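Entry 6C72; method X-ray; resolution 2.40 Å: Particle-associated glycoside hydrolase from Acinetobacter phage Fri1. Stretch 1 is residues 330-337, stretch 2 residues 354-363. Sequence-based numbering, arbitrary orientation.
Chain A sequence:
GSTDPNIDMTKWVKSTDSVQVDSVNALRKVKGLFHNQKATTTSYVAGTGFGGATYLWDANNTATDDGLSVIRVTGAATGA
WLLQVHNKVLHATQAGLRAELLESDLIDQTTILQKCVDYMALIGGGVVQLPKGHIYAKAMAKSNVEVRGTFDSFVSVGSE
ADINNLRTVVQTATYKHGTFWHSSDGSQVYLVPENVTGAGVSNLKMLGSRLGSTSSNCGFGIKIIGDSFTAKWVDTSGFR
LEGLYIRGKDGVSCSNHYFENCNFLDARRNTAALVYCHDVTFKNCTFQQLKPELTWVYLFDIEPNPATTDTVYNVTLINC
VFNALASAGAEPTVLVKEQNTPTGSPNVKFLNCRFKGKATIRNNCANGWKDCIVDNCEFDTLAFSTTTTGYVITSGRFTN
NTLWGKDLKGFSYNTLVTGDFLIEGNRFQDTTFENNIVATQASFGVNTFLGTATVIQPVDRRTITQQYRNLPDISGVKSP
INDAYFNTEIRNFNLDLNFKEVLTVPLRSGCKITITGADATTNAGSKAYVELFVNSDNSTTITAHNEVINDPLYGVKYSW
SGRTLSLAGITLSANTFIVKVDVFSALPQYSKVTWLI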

ATOM      1  N   ALA A 330     -26.535 -22.615  -2.649  1.00 31.19           N
ATOM      2  CA  ALA A 330     -25.334 -21.834  -2.392  1.00 30.04           C
ATOM      3  C   ALA A 330     -25.490 -20.389  -2.838  1.00 30.20           C
ATOM      4  O   ALA A 330     -26.152 -20.098  -3.837  1.00 30.75           O
ATOM      5  N   GLU A 331     -24.879 -19.486  -2.076  1.00 34.70           N
ATOM      6  CA  GLU A 331     -24.753 -18.081  -2.446  1.00 34.17           C
ATOM      7  C   GLU A 331     -23.285 -17.794  -2.726  1.00 32.03           C
ATOM      8  O   GLU A 331     -22.460 -17.859  -1.797  1.00 31.18           O
ATOM      9  N   PRO A 332     -22.908 -17.472  -3.968  1.00 35.96           N
ATOM     10  CA  PRO A 332     -21.495 -17.396  -4.351  1.00 34.56           C
ATOM     11  C   PRO A 332     -20.808 -16.089  -3.967  1.00 33.74           C
ATOM     12  O   PRO A 332     -20.207 -15.400  -4.794  1.00 33.51           O
ATOM     13  N   THR A 333     -20.889 -15.749  -2.686  1.00 28.62           N
ATOM     14  CA  THR A 333     -20.495 -14.424  -2.232  1.00 28.04           C
ATOM     15  C   THR A 333     -19.220 -14.463  -1.400  1.00 27.09           C
ATOM     16  O   THR A 333     -18.846 -15.495  -0.834  1.00 26.94           O
ATOM     17  N   VAL A 334     -18.531 -13.334  -1.430  1.00 24.03           N
ATOM     18  CA  VAL A 334     -17.384 -13.007  -0.599  1.00 23.42           C
ATOM     19  C   VAL A 334     -17.890 -11.933   0.354  1.00 23.45           C
ATOM     20  O   VAL A 334     -18.094 -10.777  -0.048  1.00 23.65           O
ATOM     21  N   LEU A 335     -18.173 -12.324   1.591  1.00 25.69           N
ATOM     22  CA  LEU A 335     -18.890 -11.473   2.528  1.00 26.00           C
ATOM     23  C   LEU A 335     -17.912 -10.683   3.383  1.00 25.54           C
ATOM     24  O   LEU A 335     -16.907 -11.218   3.854  1.00 25.22           O
ATOM     25  N   VAL A 336     -18.222  -9.409   3.590  1.00 23.37           N
ATOM     26  CA  VAL A 336     -17.510  -8.574   4.546  1.00 23.41           C
ATOM     27  C   VAL A 336     -18.525  -8.090   5.577  1.00 24.13           C
ATOM     28  O   VAL A 336     -19.484  -7.391   5.230  1.00 24.63           O
ATOM     29  N   LYS A 337     -18.333  -8.475   6.831  1.00 28.95           N
ATOM     30  CA  LYS A 337     -19.221  -8.043   7.907  1.00 29.54           C
ATOM     31  C   LYS A 337     -18.410  -7.277   8.939  1.00 29.36           C
ATOM     32  O   LYS A 337     -17.639  -7.871   9.700  1.00 29.36           O
ATOM     33  N   ARG A 354      -9.286 -11.573  -8.717  1.00 26.91           N
ATOM     34  CA  ARG A 354     -10.150 -11.998  -9.808  1.00 27.34           C
ATOM     35  C   ARG A 354     -11.339 -12.751  -9.233  1.00 27.54           C
ATOM     36  O   ARG A 354     -11.171 -13.694  -8.445  1.00 26.72           O
ATOM     37  N   PHE A 355     -12.532 -12.278  -9.567  1.00 23.44           N
ATOM     38  CA  PHE A 355     -13.781 -12.913  -9.182  1.00 22.87           C
ATOM     39  C   PHE A 355     -14.298 -13.637 -10.419  1.00 23.26           C
ATOM     40  O   PHE A 355     -14.687 -13.000 -11.411  1.00 24.09           O
ATOM     41  N   LYS A 356     -14.270 -14.965 -10.375  1.00 34.75           N
ATOM     42  CA  LYS A 356     -14.561 -15.786 -11.536  1.00 35.02           C
ATOM     43  C   LYS A 356     -15.847 -16.568 -11.318  1.00 34.60           C
ATOM     44  O   LYS A 356     -16.264 -16.821 -10.184  1.00 33.80           O
ATOM     45  N   GLY A 357     -16.457 -16.973 -12.423  1.00 32.87           N
ATOM     46  CA  GLY A 357     -17.671 -17.750 -12.350  1.00 32.70           C
ATOM     47  C   GLY A 357     -18.809 -16.966 -11.749  1.00 32.78           C
ATOM     48  O   GLY A 357     -19.222 -15.940 -12.305  1.00 33.45           O
ATOM     49  N   LYS A 358     -19.318 -17.412 -10.605  1.00 29.43           N
ATOM     50  CA  LYS A 358     -20.403 -16.699  -9.952  1.00 28.77           C
ATOM     51  C   LYS A 358     -19.932 -15.758  -8.850  1.00 27.65           C
ATOM     52  O   LYS A 358     -20.756 -15.031  -8.288  1.00 27.13           O
ATOM     53  N   ALA A 359     -18.632 -15.706  -8.568  1.00 27.43           N
ATOM     54  CA  ALA A 359     -18.160 -14.991  -7.384  1.00 26.74           C
ATOM     55  C   ALA A 359     -18.463 -13.498  -7.467  1.00 25.64           C
ATOM     56  O   ALA A 359     -18.326 -12.881  -8.524  1.00 25.32           O
ATOM     57  N   THR A 360     -18.867 -12.919  -6.331  1.00 31.80           N
ATOM     58  CA  THR A 360     -19.252 -11.516  -6.227  1.00 31.63           C
ATOM     59  C   THR A 360     -19.114 -11.069  -4.774  1.00 30.99           C
ATOM     60  O   THR A 360     -19.136 -11.884  -3.857  1.00 31.15           O
ATOM     61  N   ILE A 361     -18.946  -9.765  -4.572  1.00 23.68           N
ATOM     62  CA  ILE A 361     -18.753  -9.211  -3.236  1.00 23.70           C
ATOM     63  C   ILE A 361     -20.110  -8.948  -2.602  1.00 23.86           C
ATOM     64  O   ILE A 361     -21.005  -8.391  -3.252  1.00 23.63           O
ATOM     65  N   ARG A 362     -20.265  -9.346  -1.334  1.00 24.47           N
ATOM     66  CA  ARG A 362     -21.484  -9.080  -0.578  1.00 25.24           C
ATOM     67  C   ARG A 362     -21.187  -8.176   0.615  1.00 25.47           C
ATOM     68  O   ARG A 362     -20.440  -8.554   1.529  1.00 25.71           O
ATOM     69  N   ASN A 363     -21.828  -7.013   0.641  1.00 26.54           N
ATOM     70  CA  ASN A 363     -21.766  -6.118   1.786  1.00 27.01           C
ATOM     71  C   ASN A 363     -22.680  -6.668   2.875  1.00 28.18           C
ATOM     72  O   ASN A 363     -23.901  -6.713   2.712  1.00 28.27           O
TER

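T333 to V336 pair in parallel with T360 to N363, and the backbone supplies most of the polar bonds. V334 N donates to T360 O at 2.9 Å. R362 N donates to V334 O at 2.9 Å, and V336 N donates to R362 O at 3.1 Å. At the start of the ladder the bond from T360 N to P332 O is weak, 3.2 Å long with an angle of 135°. P332 O also receives a CA-H...O contact from A359 CA at 3.3 Å.

T333, L335, T360 and R362 put their side chains on one face of the sheet. R362 is extended, with chi1, chi2 and chi3 all t, so its guanidinium reaches E331. R362 NH1 donates to E331 OE1 at 2.6 Å, forming a salt bridge. E331 OE1 lies near the plane of the R362 guanidinium, at its edge. E331 has chi1 and chi2 t. Its OE1 also accepts from T333 OG1 at 2.8 Å, with T333 in rotamer p; its OE2 is bonded elsewhere in the structure. R362 NH2 is satisfied by a residue just outside the stretches. L335, rotamer m, places CD2 over one face of the guanidinium, 3.8 Å from R362 NE. The methyls T333 CG2 and T360 CG2 meet at 3.8 Å. T360 is t, and its OG1 is bonded elsewhere.

V334, V336, I361 and N363 occupy the other face. V334 is t; its CG2 meets the ring edge of F355 at CE2, 3.8 Å away. F355 is m and points toward stretch 1. N363 is t, with both side-chain polar atoms satisfied outside this pairing.

Near the turn, P332 and K358 point toward each other's stretch, and P332 CB lies 3.5 Å from K358 CB. The end of K358, chi1 m, leads away, and its NZ is bonded elsewhere.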

ATOM      1  CB  ALA A 330     -24.138 -22.460  -3.108  1.00 28.55           C
ATOM      2  CB  GLU A 331     -25.274 -17.159  -1.342  1.00 34.91           C
ATOM      3  CG  GLU A 331     -25.249 -15.701  -1.736  1.00 33.88           C
ATOM      4  CD  GLU A 331     -25.729 -14.773  -0.616  1.00 33.87           C
ATOM      5  OE1 GLU A 331     -24.893 -14.357   0.221  1.00 32.72           O
ATOM      6  OE2 GLU A 331     -26.946 -14.474  -0.579  1.00 34.91           O
ATOM      7  CB  PRO A 332     -21.566 -17.570  -5.884  1.00 34.92           C
ATOM      8  CG  PRO A 332     -22.877 -16.945  -6.233  1.00 36.07           C
ATOM      9  CD  PRO A 332     -23.816 -17.250  -5.104  1.00 36.96           C
ATOM     10  CB  THR A 333     -21.619 -13.757  -1.439  1.00 28.71           C
ATOM     11  OG1 THR A 333     -22.194 -14.718  -0.555  1.00 29.51           O
ATOM     12  CG2 THR A 333     -22.700 -13.234  -2.382  1.00 29.61           C
ATOM     13  CB  VAL A 334     -16.208 -12.515  -1.456  1.00 23.48           C
ATOM     14  CG1 VAL A 334     -14.973 -12.230  -0.626  1.00 23.19           C
ATOM     15  CG2 VAL A 334     -15.921 -13.528  -2.565  1.00 23.75           C
ATOM     16  CB  LEU A 335     -19.792 -12.296   3.454  1.00 26.80           C
ATOM     17  CG  LEU A 335     -20.902 -13.172   2.886  1.00 27.79           C
ATOM     18  CD1 LEU A 335     -20.328 -14.513   2.452  1.00 27.73           C
ATOM     19  CD2 LEU A 335     -22.033 -13.362   3.895  1.00 29.09           C
ATOM     20  CB  VAL A 336     -16.805  -7.394   3.864  1.00 23.27           C
ATOM     21  CG1 VAL A 336     -16.178  -6.477   4.930  1.00 23.44           C
ATOM     22  CG2 VAL A 336     -15.762  -7.898   2.896  1.00 22.69           C
ATOM     23  CB  LYS A 337     -19.933  -9.228   8.554  1.00 30.28           C
ATOM     24  CG  LYS A 337     -20.803  -8.809   9.717  1.00 30.98           C
ATOM     25  CD  LYS A 337     -21.428 -10.001  10.407  1.00 31.90           C
ATOM     26  CE  LYS A 337     -22.252  -9.549  11.596  1.00 32.56           C
ATOM     27  NZ  LYS A 337     -22.689 -10.704  12.439  1.00 33.45           N
ATOM     28  CB  ARG A 354      -9.387 -12.849 -10.812  1.00 26.83           C
ATOM     29  CG  ARG A 354      -8.472 -11.976 -11.626  1.00 26.21           C
ATOM     30  CD  ARG A 354      -7.464 -12.721 -12.458  1.00 25.78           C
ATOM     31  NE  ARG A 354      -6.590 -13.613 -11.696  1.00 25.61           N
ATOM     32  CZ  ARG A 354      -5.697 -13.215 -10.793  1.00 25.28           C
ATOM     33  NH1 ARG A 354      -5.583 -11.921 -10.481  1.00 24.93           N
ATOM     34  NH2 ARG A 354      -4.922 -14.116 -10.190  1.00 25.22           N
ATOM     35  CB  PHE A 355     -14.770 -11.876  -8.654  1.00 22.75           C
ATOM     36  CG  PHE A 355     -14.324 -11.210  -7.371  1.00 22.08           C
ATOM     37  CD1 PHE A 355     -13.337 -10.238  -7.376  1.00 22.99           C
ATOM     38  CD2 PHE A 355     -14.907 -11.550  -6.153  1.00 21.85           C
ATOM     39  CE1 PHE A 355     -12.941  -9.621  -6.195  1.00 22.33           C
ATOM     40  CE2 PHE A 355     -14.508 -10.940  -4.972  1.00 21.77           C
ATOM     41  CZ  PHE A 355     -13.525  -9.975  -4.996  1.00 21.77           C
ATOM     42  CB  LYS A 356     -13.412 -16.756 -11.817  1.00 34.46           C
ATOM     43  CG  LYS A 356     -12.119 -16.092 -12.235  1.00 34.67           C
ATOM     44  CD  LYS A 356     -11.015 -17.120 -12.396  1.00 33.91           C
ATOM     45  CE  LYS A 356      -9.711 -16.469 -12.807  1.00 33.88           C
ATOM     46  NZ  LYS A 356      -8.598 -17.438 -12.779  1.00 33.22           N
ATOM     47  CB  LYS A 358     -21.395 -17.700  -9.365  1.00 29.82           C
ATOM     48  CG  LYS A 358     -22.022 -18.631 -10.359  1.00 31.18           C
ATOM     49  CD  LYS A 358     -23.031 -17.902 -11.205  1.00 31.11           C
ATOM     50  CE  LYS A 358     -23.709 -18.865 -12.158  1.00 32.77           C
ATOM     51  NZ  LYS A 358     -24.808 -18.193 -12.902  1.00 33.03           N
ATOM     52  CB  ALA A 359     -16.663 -15.202  -7.201  1.00 27.01           C
ATOM     53  CB  THR A 360     -20.684 -11.299  -6.738  1.00 32.86           C
ATOM     54  OG1 THR A 360     -21.019  -9.905  -6.674  1.00 32.74           O
ATOM     55  CG2 THR A 360     -21.680 -12.116  -5.922  1.00 33.50           C
ATOM     56  CB  ILE A 361     -17.923  -7.923  -3.293  1.00 23.22           C
ATOM     57  CG1 ILE A 361     -16.513  -8.225  -3.796  1.00 23.35           C
ATOM     58  CG2 ILE A 361     -17.923  -7.214  -1.942  1.00 23.41           C
ATOM     59  CD1 ILE A 361     -15.724  -6.985  -4.083  1.00 23.06           C
ATOM     60  CB  ARG A 362     -22.142 -10.377  -0.097  1.00 26.13           C
ATOM     61  CG  ARG A 362     -23.240 -10.130   0.955  1.00 27.26           C
ATOM     62  CD  ARG A 362     -24.076 -11.366   1.236  1.00 27.71           C
ATOM     63  NE  ARG A 362     -24.852 -11.191   2.459  1.00 28.68           N
ATOM     64  CZ  ARG A 362     -25.584 -12.145   3.040  1.00 29.98           C
ATOM     65  NH1 ARG A 362     -25.655 -13.352   2.505  1.00 30.46           N
ATOM     66  NH2 ARG A 362     -26.246 -11.888   4.167  1.00 30.99           N
ATOM     67  CB  ASN A 363     -22.164  -4.710   1.353  1.00 26.08           C
ATOM     68  CG  ASN A 363     -22.382  -3.770   2.530  1.00 26.36           C
ATOM     69  OD1 ASN A 363     -21.866  -4.002   3.631  1.00 27.06           O
ATOM     70  ND2 ASN A 363     -23.139  -2.696   2.304  1.00 25.92           N
TER